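Long-range contacts in type I modular polyketide synthase (Streptomyces albus subsp. albus, PDB 6IYT), which probably loads an ethylmalonyl extender unit from its coenzyme A ester onto the synthase, as the acyltransferase domain of a salinomycin assembly-line module: residues A[80-85]-A[446-451]; A[74-79]-A[454-459]; A[33-38]-A[450-455]. All coordinates share one frame; numbering follows the deposited sequence.

From the N terminus, the chain first lays down the loop 33-38 ahead of strand 43-49, then helix 74-84, whose first part serves interaction 2 and whose later part, within 80-85, serves interaction 1. Well over three hundred residues later the chain leaves helix 428-439 and returns past both. Interaction 1 closes a loop at 446-451, nested inside the one closed by interaction 2 at 454-459. Interaction 3 closes the longest loop and ends on the same returning stretch, sharing Val450 and Phe451 with interaction 1 and Arg454 and Gly455 with interaction 2. Together they tie the C-terminal tail to the N-terminal loop 33-38 and to helix 74-84.

Interaction 1 (A[80-85]-A[446-451]); sequences SLAATR and DWTAVF
Ala82 presents its methyl group to the turn 446-451, and three residues there gather round it. Its CB lies 3.8 Å from CB of Trp447, so the tryptophan meets the helix with the root of its side chain, not with its indole. Phe451 comes from another direction, its CE2 4.2 Å from Ala82 CB, with the methyl set obliquely to the ring. The backbone N of Thr448 is a third neighbour, 4.0 Å from the same methyl.

The torsion of Trp447 explains the division of labour: with CG set opposite the carbonyl carbon (chi1 -75°), the indole turns off toward Pro44 and Ile46 of strand 43-49 and stands edge-to-face with Trp439. Thr448 covers the next part of the helix. Its OG1 comes within 3.8 Å of Ala82 O and 3.9 Å of Ala83 CA, distances of simple contact, and no hydrogen bond crosses the two segments. Only 148 Å² is buried in all.

Helix 74-84 probably belongs to the small alpha/beta linker domain that accompanies the acyltransferase in modular polyketide synthases; here it is met by the chain coming back from helix 428-439. The returning chain is coiled rather than extended: Ala449, Val450 and Phe451 each send N-H to the carbonyl three residues earlier. OD1 of Asp446 adds a weak, bent bond to Thr448 N.

Within 80-85, Ser80 O accepts Thr84 N and, from the opposite face of its carbonyl plane, Thr84 OG1 at 2.7 Å. Ser80 takes no part across this contact; its OG bonds to Asp76 O and Val459 N, where the tail continues past the same helix.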
loop_
_atom_site.group_PDB
_atom_site.type_symbol
_atom_site.label_atom_id
_atom_site.label_comp_id
_atom_site.label_asym_id
_atom_site.label_seq_id
_atom_site.Cartn_x
_atom_site.Cartn_y
_atom_site.Cartn_z
ATOM N N SER A 80 -18.286 6.228 21.850
ATOM C CA SER A 80 -19.544 5.559 22.164
ATOM C C SER A 80 -20.199 4.942 20.903
ATOM O O SER A 80 -20.719 3.828 20.933
ATOM C CB SER A 80 -20.499 6.537 22.840
ATOM O OG SER A 80 -19.938 7.024 24.059
ATOM N N LEU A 81 -20.152 5.674 19.811
ATOM C CA LEU A 81 -20.635 5.171 18.533
ATOM C C LEU A 81 -19.867 3.912 18.132
ATOM O O LEU A 81 -20.428 3.014 17.524
ATOM C CB LEU A 81 -20.475 6.230 17.466
ATOM C CG LEU A 81 -21.455 7.393 17.565
ATOM C CD1 LEU A 81 -20.963 8.535 16.742
ATOM C CD2 LEU A 81 -22.874 6.982 17.128
ATOM N N ALA A 82 -18.563 3.886 18.419
ATOM C CA ALA A 82 -17.723 2.745 18.053
ATOM C C ALA A 82 -17.967 1.546 18.972
ATOM O O ALA A 82 -17.863 0.413 18.544
ATOM C CB ALA A 82 -16.252 3.143 18.075
ATOM N N ALA A 83 -18.247 1.797 20.248
ATOM C CA ALA A 83 -18.263 0.731 21.213
ATOM C C ALA A 83 -19.664 0.133 21.360
ATOM O O ALA A 83 -19.794 -1.027 21.679
ATOM C CB ALA A 83 -17.736 1.224 22.557
ATOM N N THR A 84 -20.706 0.945 21.158
ATOM C CA THR A 84 -22.045 0.623 21.706
ATOM C C THR A 84 -23.080 0.383 20.617
ATOM O O THR A 84 -24.197 -0.042 20.898
ATOM C CB THR A 84 -22.576 1.719 22.687
ATOM O OG1 THR A 84 -23.035 2.866 21.954
ATOM C CG2 THR A 84 -21.494 2.152 23.672
ATOM N N ARG A 85 -22.707 0.622 19.368
ATOM C CA ARG A 85 -23.625 0.408 18.269
ATOM C C ARG A 85 -23.232 -0.857 17.523
ATOM O O ARG A 85 -22.058 -1.084 17.264
ATOM C CB ARG A 85 -23.614 1.607 17.311
ATOM C CG ARG A 85 -24.257 2.865 17.865
ATOM C CD ARG A 85 -25.767 2.714 18.006
ATOM N NE ARG A 85 -26.437 3.977 17.721
ATOM C CZ ARG A 85 -27.169 4.660 18.589
ATOM N NH1 ARG A 85 -27.629 5.862 18.249
ATOM N NH2 ARG A 85 -27.419 4.161 19.811
ATOM N N ASP A 446 -11.697 -2.427 14.064
ATOM C CA ASP A 446 -11.922 -2.166 15.479
ATOM C C ASP A 446 -11.748 -0.704 15.781
ATOM O O ASP A 446 -10.645 -0.246 16.129
ATOM C CB ASP A 446 -10.986 -3.007 16.331
ATOM C CG ASP A 446 -11.120 -2.712 17.785
ATOM O OD1 ASP A 446 -12.126 -2.069 18.165
ATOM O OD2 ASP A 446 -10.146 -2.961 18.517
ATOM N N TRP A 447 -12.793 0.053 15.490
ATOM C CA TRP A 447 -12.787 1.485 15.647
ATOM C C TRP A 447 -12.512 1.927 17.076
ATOM O O TRP A 447 -12.020 3.016 17.299
ATOM C CB TRP A 447 -14.104 2.034 15.202
ATOM C CG TRP A 447 -14.265 2.047 13.718
ATOM C CD1 TRP A 447 -14.981 1.184 12.982
ATOM C CD2 TRP A 447 -13.750 3.020 12.818
ATOM N NE1 TRP A 447 -14.933 1.530 11.669
ATOM C CE2 TRP A 447 -14.184 2.664 11.536
ATOM C CE3 TRP A 447 -12.998 4.177 12.972
ATOM C CZ2 TRP A 447 -13.797 3.357 10.400
ATOM C CZ3 TRP A 447 -12.648 4.891 11.845
ATOM C CH2 TRP A 447 -13.115 4.515 10.577
ATOM N N THR A 448 -12.850 1.092 18.045
ATOM C CA THR A 448 -12.554 1.419 19.447
ATOM C C THR A 448 -11.050 1.675 19.666
ATOM O O THR A 448 -10.667 2.534 20.466
ATOM C CB THR A 448 -13.023 0.299 20.372
ATOM O OG1 THR A 448 -14.462 0.232 20.330
ATOM C CG2 THR A 448 -12.549 0.539 21.786
ATOM N N ALA A 449 -10.213 0.976 18.920
ATOM C CA ALA A 449 -8.765 1.121 19.059
ATOM C C ALA A 449 -8.262 2.513 18.629
ATOM O O ALA A 449 -7.226 2.984 19.096
ATOM C CB ALA A 449 -8.048 0.022 18.278
ATOM N N VAL A 450 -9.023 3.204 17.784
ATOM C CA VAL A 450 -8.689 4.571 17.411
ATOM C C VAL A 450 -8.648 5.503 18.631
ATOM O O VAL A 450 -7.946 6.510 18.625
ATOM C CB VAL A 450 -9.704 5.117 16.352
ATOM C CG1 VAL A 450 -9.541 6.590 16.154
ATOM C CG2 VAL A 450 -9.523 4.379 15.047
ATOM N N PHE A 451 -9.447 5.191 19.653
ATOM C CA PHE A 451 -9.599 6.070 20.777
ATOM C C PHE A 451 -8.633 5.761 21.935
ATOM O O PHE A 451 -8.663 6.449 22.972
ATOM C CB PHE A 451 -11.041 6.044 21.274
ATOM C CG PHE A 451 -12.019 6.583 20.289
ATOM C CD1 PHE A 451 -12.215 7.960 20.164
ATOM C CD2 PHE A 451 -12.620 5.738 19.366
ATOM C CE1 PHE A 451 -12.991 8.469 19.146
ATOM C CE2 PHE A 451 -13.413 6.251 18.355
ATOM C CZ PHE A 451 -13.611 7.601 18.255
#

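Interaction 2 (A[74-79]-A[454-459]); sequences ATDLGY and RGAKAV
Asp76 grips the passing tail by its backbone: Lys457 N donates to Asp76 OD1 at 3.0 Å, nearly straight (158°), reaching the oxygen from above the carboxylate plane. The aspartate has CG opposite its carbonyl carbon (chi1 -67°), which brings OD1 to Lys457 N. Separately, Asp76 CB packs 3.5 Å from CG1 of Val459. The lysine chain bends at its last two torsions, and its NZ stays 6.2 Å from Asp76 OD2, so any attraction between the opposite charges is probably weak and long-range.

Tyr79 swings its ring off the helix, CG being anti to the backbone N (chi1 175°). Its CB meets the methyl of Ala456 at 3.7 Å, while Ala458 N sits at the ring's edge, close to its plane. Toward Val459, Leu77 leaves the helix facing away yet brings CD2 to within 3.8 Å of CG2 of Val459, the two side chains crossing at about a right angle. Farther up the tail, CG2 of Thr75 touches NH2 of the bent Arg454 at 3.7 Å.

Ala456 and Val459 start toward the helix, while Lys457 and Ala458 between them start away from it. Such an irregular, extended segment laid over helix 74-84 is consistent with the post-acyltransferase linker of modular polyketide synthases.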
loop_
_atom_site.group_PDB
_atom_site.type_symbol
_atom_site.label_atom_id
_atom_site.label_comp_id
_atom_site.label_asym_id
_atom_site.label_seq_id
_atom_site.Cartn_x
_atom_site.Cartn_y
_atom_site.Cartn_z
ATOM N N ALA A 74 -16.746 15.552 21.809
ATOM C CA ALA A 74 -16.578 14.960 20.502
ATOM C C ALA A 74 -15.994 13.572 20.618
ATOM O O ALA A 74 -16.495 12.618 20.005
ATOM C CB ALA A 74 -15.688 15.839 19.636
ATOM N N THR A 75 -14.934 13.418 21.395
ATOM C CA THR A 75 -14.274 12.164 21.421
ATOM C C THR A 75 -15.062 11.114 22.227
ATOM O O THR A 75 -15.125 9.935 21.830
ATOM C CB THR A 75 -12.785 12.296 21.843
ATOM O OG1 THR A 75 -12.629 11.925 23.204
ATOM C CG2 THR A 75 -12.292 13.749 21.622
ATOM N N ASP A 76 -15.799 11.551 23.256
ATOM C CA ASP A 76 -16.693 10.624 23.975
ATOM C C ASP A 76 -17.777 10.059 23.019
ATOM O O ASP A 76 -18.158 8.883 23.117
ATOM C CB ASP A 76 -17.393 11.324 25.157
ATOM C CG ASP A 76 -16.422 11.736 26.287
ATOM O OD1 ASP A 76 -15.316 11.144 26.393
ATOM O OD2 ASP A 76 -16.873 12.506 27.173
ATOM N N LEU A 77 -18.373 10.925 22.224
ATOM C CA LEU A 77 -19.424 10.471 21.256
ATOM C C LEU A 77 -18.854 9.504 20.227
ATOM O O LEU A 77 -19.439 8.465 19.949
ATOM C CB LEU A 77 -20.073 11.654 20.568
ATOM C CG LEU A 77 -20.972 12.492 21.469
ATOM C CD1 LEU A 77 -21.224 13.871 20.865
ATOM C CD2 LEU A 77 -22.272 11.753 21.680
ATOM N N GLY A 78 -17.670 9.800 19.732
ATOM C CA GLY A 78 -17.026 8.904 18.760
ATOM C C GLY A 78 -16.749 7.541 19.382
ATOM O O GLY A 78 -17.031 6.502 18.792
ATOM N N TYR A 79 -16.181 7.548 20.585
ATOM C CA TYR A 79 -15.934 6.326 21.303
ATOM C C TYR A 79 -17.223 5.536 21.512
ATOM O O TYR A 79 -17.272 4.336 21.271
ATOM C CB TYR A 79 -15.276 6.605 22.653
ATOM C CG TYR A 79 -15.124 5.351 23.470
ATOM C CD1 TYR A 79 -14.167 4.375 23.129
ATOM C CD2 TYR A 79 -15.998 5.074 24.498
ATOM C CE1 TYR A 79 -14.102 3.169 23.814
ATOM C CE2 TYR A 79 -15.910 3.893 25.213
ATOM C CZ TYR A 79 -14.993 2.934 24.852
ATOM O OH TYR A 79 -14.958 1.751 25.542
ATOM N N ARG A 454 -6.982 8.501 24.527
ATOM C CA ARG A 454 -7.644 9.809 24.397
ATOM C C ARG A 454 -8.384 10.185 25.682
ATOM O O ARG A 454 -8.970 11.260 25.761
ATOM C CB ARG A 454 -8.627 9.805 23.233
ATOM C CG ARG A 454 -8.005 9.495 21.872
ATOM C CD ARG A 454 -7.013 10.583 21.427
ATOM N NE ARG A 454 -7.588 11.931 21.508
ATOM C CZ ARG A 454 -8.292 12.530 20.534
ATOM N NH1 ARG A 454 -8.496 11.928 19.357
ATOM N NH2 ARG A 454 -8.730 13.775 20.713
ATOM N N GLY A 455 -8.516 9.221 26.578
ATOM C CA GLY A 455 -9.259 9.412 27.821
ATOM C C GLY A 455 -10.765 9.517 27.625
ATOM O O GLY A 455 -11.432 10.260 28.336
ATOM N N ALA A 456 -11.284 8.837 26.597
ATOM C CA ALA A 456 -12.726 8.862 26.275
ATOM C C ALA A 456 -13.549 8.002 27.244
ATOM O O ALA A 456 -13.018 7.085 27.900
ATOM C CB ALA A 456 -12.957 8.391 24.840
ATOM N N LYS A 457 -14.839 8.304 27.348
ATOM C CA LYS A 457 -15.767 7.460 28.107
ATOM C C LYS A 457 -17.080 7.355 27.368
ATOM O O LYS A 457 -17.452 8.267 26.604
ATOM C CB LYS A 457 -16.020 8.043 29.490
ATOM C CG LYS A 457 -16.286 9.542 29.480
ATOM C CD LYS A 457 -16.681 10.058 30.861
ATOM C CE LYS A 457 -18.193 10.026 31.045
ATOM N NZ LYS A 457 -18.592 9.569 32.411
ATOM N N ALA A 458 -17.819 6.301 27.654
ATOM C CA ALA A 458 -19.169 6.117 27.060
ATOM C C ALA A 458 -20.148 7.185 27.546
ATOM O O ALA A 458 -20.157 7.558 28.732
ATOM C CB ALA A 458 -19.696 4.720 27.370
ATOM N N VAL A 459 -20.933 7.708 26.614
ATOM C CA VAL A 459 -21.909 8.743 26.912
ATOM C C VAL A 459 -23.234 8.378 26.263
ATOM O O VAL A 459 -23.275 7.597 25.313
ATOM C CB VAL A 459 -21.449 10.129 26.426
ATOM C CG1 VAL A 459 -20.188 10.556 27.163
ATOM C CG2 VAL A 459 -21.222 10.120 24.923
#

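Interaction 3 (A[33-38]-A[450-455])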
loop_
_atom_site.group_PDB
_atom_site.type_symbol
_atom_site.label_atom_id
_atom_site.label_comp_id
_atom_site.label_asym_id
_atom_site.label_seq_id
_atom_site.Cartn_x
_atom_site.Cartn_y
_atom_site.Cartn_z
ATOM N N ARG A 33 0.662 -1.766 22.538
ATOM C CA ARG A 33 0.317 -0.754 23.557
ATOM C C ARG A 33 0.805 0.656 23.197
ATOM O O ARG A 33 0.312 1.624 23.772
ATOM C CB ARG A 33 0.881 -1.155 24.921
ATOM C CG ARG A 33 0.553 -0.170 26.042
ATOM C CD ARG A 33 1.776 0.158 26.886
ATOM N NE ARG A 33 2.914 0.535 26.055
ATOM C CZ ARG A 33 3.868 -0.305 25.660
ATOM N NH1 ARG A 33 3.836 -1.582 26.029
ATOM N NH2 ARG A 33 4.862 0.134 24.899
ATOM N N PRO A 34 1.647 0.797 22.123
ATOM C CA PRO A 34 1.605 2.139 21.548
ATOM C C PRO A 34 0.213 2.423 21.022
ATOM O O PRO A 34 -0.447 1.529 20.501
ATOM C CB PRO A 34 2.631 2.082 20.394
ATOM C CG PRO A 34 3.188 0.677 20.395
ATOM C CD PRO A 34 2.859 0.074 21.721
ATOM N N ALA A 35 -0.233 3.646 21.181
ATOM C CA ALA A 35 -1.540 4.040 20.678
ATOM C C ALA A 35 -1.433 4.206 19.178
ATOM O O ALA A 35 -0.403 4.649 18.685
ATOM C CB ALA A 35 -1.965 5.357 21.308
ATOM N N LEU A 36 -2.565 4.078 18.486
ATOM C CA LEU A 36 -2.622 4.416 17.075
ATOM C C LEU A 36 -2.298 5.889 16.835
ATOM O O LEU A 36 -1.515 6.206 15.955
ATOM C CB LEU A 36 -3.992 4.043 16.459
ATOM C CG LEU A 36 -4.191 4.441 14.985
ATOM C CD1 LEU A 36 -3.126 3.840 14.089
ATOM C CD2 LEU A 36 -5.568 4.020 14.487
ATOM N N PHE A 37 -2.912 6.789 17.627
ATOM C CA PHE A 37 -2.654 8.230 17.514
ATOM C C PHE A 37 -2.268 8.834 18.869
ATOM O O PHE A 37 -2.797 8.423 19.915
ATOM C CB PHE A 37 -3.886 8.943 16.970
ATOM C CG PHE A 37 -4.311 8.465 15.614
ATOM C CD1 PHE A 37 -3.463 8.583 14.538
ATOM C CD2 PHE A 37 -5.552 7.921 15.418
ATOM C CE1 PHE A 37 -3.866 8.204 13.274
ATOM C CE2 PHE A 37 -5.952 7.503 14.155
ATOM C CZ PHE A 37 -5.098 7.634 13.090
ATOM N N SER A 38 -1.390 9.834 18.830
ATOM C CA SER A 38 -1.073 10.634 20.003
ATOM C C SER A 38 -1.681 12.033 19.886
ATOM O O SER A 38 -2.158 12.434 18.833
ATOM C CB SER A 38 0.436 10.769 20.132
ATOM O OG SER A 38 0.967 11.304 18.923
ATOM N N VAL A 450 -9.023 3.204 17.784
ATOM C CA VAL A 450 -8.689 4.571 17.411
ATOM C C VAL A 450 -8.648 5.503 18.631
ATOM O O VAL A 450 -7.946 6.510 18.625
ATOM C CB VAL A 450 -9.704 5.117 16.352
ATOM C CG1 VAL A 450 -9.541 6.590 16.154
ATOM C CG2 VAL A 450 -9.523 4.379 15.047
ATOM N N PHE A 451 -9.447 5.191 19.653
ATOM C CA PHE A 451 -9.599 6.070 20.777
ATOM C C PHE A 451 -8.633 5.761 21.935
ATOM O O PHE A 451 -8.663 6.449 22.972
ATOM C CB PHE A 451 -11.041 6.044 21.274
ATOM C CG PHE A 451 -12.019 6.583 20.289
ATOM C CD1 PHE A 451 -12.215 7.960 20.164
ATOM C CD2 PHE A 451 -12.620 5.738 19.366
ATOM C CE1 PHE A 451 -12.991 8.469 19.146
ATOM C CE2 PHE A 451 -13.413 6.251 18.355
ATOM C CZ PHE A 451 -13.611 7.601 18.255
ATOM N N ALA A 452 -7.715 4.830 21.713
ATOM C CA ALA A 452 -6.703 4.480 22.737
ATOM C C ALA A 452 -5.908 5.720 23.135
ATOM O O ALA A 452 -5.471 6.497 22.268
ATOM C CB ALA A 452 -5.782 3.406 22.223
ATOM N N GLY A 453 -5.897 6.000 24.447
ATOM C CA GLY A 453 -5.072 7.062 25.006
ATOM C C GLY A 453 -5.757 8.416 25.049
ATOM O O GLY A 453 -5.146 9.410 25.447
ATOM N N ARG A 454 -6.982 8.501 24.527
ATOM C CA ARG A 454 -7.644 9.809 24.397
ATOM C C ARG A 454 -8.384 10.185 25.682
ATOM O O ARG A 454 -8.970 11.260 25.761
ATOM C CB ARG A 454 -8.627 9.805 23.233
ATOM C CG ARG A 454 -8.005 9.495 21.872
ATOM C CD ARG A 454 -7.013 10.583 21.427
ATOM N NE ARG A 454 -7.588 11.931 21.508
ATOM C CZ ARG A 454 -8.292 12.530 20.534
ATOM N NH1 ARG A 454 -8.496 11.928 19.357
ATOM N NH2 ARG A 454 -8.730 13.775 20.713
ATOM N N GLY A 455 -8.516 9.221 26.578
ATOM C CA GLY A 455 -9.259 9.412 27.821
ATOM C C GLY A 455 -10.765 9.517 27.625
ATOM O O GLY A 455 -11.432 10.260 28.336
HETATM O O HOH W 1 -5.113 6.077 19.476
#
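Leu36 and Val450 meet in the buried half of this contact, CD2 of the leucine lying 4.0 Å from CG2 of the valine. Leu36 holds CG anti to its backbone N (chi1 176°) and rests that atom over the centre of the neighbouring Phe37 ring, 3.6 Å above its plane. The ring in turn offers its edge to Val450, with CE2 4.2 Å from CG1 and the methyl near the ring plane. Helix 428-439 backs this apolar patch through Phe435, which touches Leu36, and through Val431 and Leu432, which touch Phe37.

Toward the surface the fit is sparser. Ala35 reaches across with a methyl alone, 3.8 Å from the carbonyl O of Ala452 and 4.4 Å from its CB. Here the tail folds into a type II beta turn from Phe451 to Arg454, and the exposed Gly453 takes the positive phi (90°) that such a turn commonly places at its third position.

An ordered water joins the two segments. It accepts from Phe37 N at 3.0 Å and lies in donating position to Val450 O, also at 3.0 Å, and to Ala452 O at 2.8 Å; more acceptors surround it than it has protons, so its donated bonds are probably shared. No direct hydrogen bond links the segments. The contact therefore rests on apolar side chains inside and a water-mediated backbone bridge beside them, a chemistry that satisfies the Phe37 amide without requiring the two loops to pair as strands.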